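Local coordinates for protein putative TetR-family transcriptional regulator (Rhodococcus sp., PDB 2G3B) that probably binds cis-regulatory DNA through a helix-turn-helix motif and acts as a TetR-family transcriptional repressor, at residues A54-I58 against A100-L104. Residues are numbered along the deposited sequence; the frame is centred on the assembly and turned at random.
Sequences ALNYI and AWNEL
Two helical segments can pack through apolar side chains with no hydrogen bond between them, and residues 54-58 against 100-104 illustrate the principle. Both segments are regular alpha-helix, with Ile58 N hydrogen-bonded to Ala54 O (3.0 Å) and Leu104 N to Ala100 O (2.9 Å). Their axes approach to 10.9 Å and run roughly antiparallel, at a signed crossing angle of -142°; the closest CA atoms, of Leu55 and Trp101, are 7.6 Å apart. Ile58, Leu55 and Trp101 supply most of the 265 Å² buried. Ile58, an mt rotamer with its CB directed toward the other helix, brings CD1 to 3.7 Å from Ala100 CB and 4.0 Å from Leu104 CD1, while its CG2 lies 4.2 Å from Trp101 CE3. In TetR-family proteins the helix after the helix-turn-helix links the DNA-binding head to the helical C-terminal domain; here helix 47-66 makes that link, meeting helix 92-110 of the C-terminal part. Leu55, also mt, starts sideways yet places CD2 3.8 Å from Trp101 CZ3 and 3.7 Å from Leu104 CD1. Trp101 (chi1 t, chi2 -93°) swings its six-membered ring alongside Leu55 and Ile58, meeting both obliquely, and also touches Leu118 and Thr122 of helix 115-139.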
loop_
_atom_site.group_PDB
_atom_site.type_symbol
_atom_site.label_atom_id
_atom_site.label_comp_id
_atom_site.label_asym_id
_atom_site.label_seq_id
_atom_site.Cartn_x
_atom_site.Cartn_y
_atom_site.Cartn_z
ATOM N N ALA A 54 7.088 10.758 14.854
ATOM C CA ALA A 54 6.147 11.209 13.804
ATOM C C ALA A 54 5.199 10.075 13.368
ATOM O O ALA A 54 4.021 10.289 13.180
ATOM C CB ALA A 54 6.876 11.753 12.565
ATOM N N LEU A 55 5.731 8.871 13.199
ATOM C CA LEU A 55 4.855 7.729 12.977
ATOM C C LEU A 55 3.752 7.690 14.044
ATOM O O LEU A 55 2.578 7.591 13.714
ATOM C CB LEU A 55 5.692 6.455 12.972
ATOM C CG LEU A 55 6.322 6.064 11.640
ATOM C CD1 LEU A 55 7.560 5.169 11.882
ATOM C CD2 LEU A 55 5.272 5.336 10.743
ATOM N N ASN A 56 4.115 7.795 15.327
ATOM C CA ASN A 56 3.112 7.675 16.389
ATOM C C ASN A 56 2.118 8.861 16.413
ATOM O O ASN A 56 0.920 8.671 16.674
ATOM C CB ASN A 56 3.784 7.507 17.745
ATOM C CG ASN A 56 4.245 6.087 17.987
ATOM O OD1 ASN A 56 3.607 5.094 17.516
ATOM N ND2 ASN A 56 5.366 5.964 18.673
ATOM N N TYR A 57 2.630 10.066 16.173
ATOM C CA TYR A 57 1.809 11.277 16.039
ATOM C C TYR A 57 0.697 11.097 14.965
ATOM O O TYR A 57 -0.472 11.348 15.235
ATOM C CB TYR A 57 2.728 12.444 15.689
ATOM C CG TYR A 57 2.002 13.779 15.612
ATOM C CD1 TYR A 57 1.662 14.453 16.771
ATOM C CD2 TYR A 57 1.600 14.305 14.378
ATOM C CE1 TYR A 57 0.968 15.660 16.721
ATOM C CE2 TYR A 57 0.901 15.521 14.316
ATOM C CZ TYR A 57 0.610 16.186 15.496
ATOM O OH TYR A 57 -0.059 17.402 15.484
ATOM N N ILE A 58 1.091 10.651 13.774
ATOM C CA ILE A 58 0.190 10.409 12.630
ATOM C C ILE A 58 -0.866 9.352 13.028
ATOM O O ILE A 58 -2.094 9.511 12.759
ATOM C CB ILE A 58 1.032 9.967 11.395
ATOM C CG1 ILE A 58 1.889 11.168 10.903
ATOM C CG2 ILE A 58 0.174 9.441 10.278
ATOM C CD1 ILE A 58 3.092 10.726 10.058
ATOM N N ALA A 100 1.656 10.949 4.302
ATOM C CA ALA A 100 2.846 10.724 5.154
ATOM C C ALA A 100 3.006 9.236 5.435
ATOM O O ALA A 100 4.088 8.703 5.276
ATOM C CB ALA A 100 2.741 11.502 6.457
ATOM N N TRP A 101 1.898 8.538 5.731
ATOM C CA TRP A 101 1.968 7.109 5.985
ATOM C C TRP A 101 2.397 6.372 4.714
ATOM O O TRP A 101 3.232 5.491 4.771
ATOM C CB TRP A 101 0.592 6.601 6.458
ATOM C CG TRP A 101 0.618 5.240 6.945
ATOM C CD1 TRP A 101 0.363 4.086 6.220
ATOM C CD2 TRP A 101 0.897 4.829 8.285
ATOM N NE1 TRP A 101 0.498 2.995 7.058
ATOM C CE2 TRP A 101 0.822 3.420 8.319
ATOM C CE3 TRP A 101 1.255 5.512 9.456
ATOM C CZ2 TRP A 101 1.046 2.679 9.501
ATOM C CZ3 TRP A 101 1.483 4.781 10.617
ATOM C CH2 TRP A 101 1.370 3.372 10.624
ATOM N N ASN A 102 1.778 6.700 3.584
ATOM C CA ASN A 102 2.156 6.166 2.282
ATOM C C ASN A 102 3.669 6.277 2.011
ATOM O O ASN A 102 4.310 5.300 1.592
ATOM C CB ASN A 102 1.377 6.942 1.200
ATOM C CG ASN A 102 1.225 6.153 -0.089
ATOM O OD1 ASN A 102 1.846 6.474 -1.090
ATOM N ND2 ASN A 102 0.404 5.120 -0.061
ATOM N N GLU A 103 4.235 7.463 2.298
ATOM C CA GLU A 103 5.691 7.709 2.175
ATOM C C GLU A 103 6.522 6.842 3.108
ATOM O O GLU A 103 7.499 6.223 2.704
ATOM C CB GLU A 103 6.035 9.190 2.446
ATOM C CG GLU A 103 5.622 10.127 1.308
ATOM C CD GLU A 103 6.541 10.002 0.083
ATOM O OE1 GLU A 103 7.680 9.462 0.188
ATOM O OE2 GLU A 103 6.117 10.493 -0.992
ATOM N N LEU A 104 6.147 6.820 4.363
ATOM C CA LEU A 104 6.866 5.985 5.342
ATOM C C LEU A 104 6.806 4.511 5.027
ATOM O O LEU A 104 7.825 3.771 5.161
ATOM C CB LEU A 104 6.277 6.232 6.724
ATOM C CG LEU A 104 6.595 7.650 7.238
ATOM C CD1 LEU A 104 5.540 8.082 8.256
ATOM C CD2 LEU A 104 8.022 7.789 7.823
#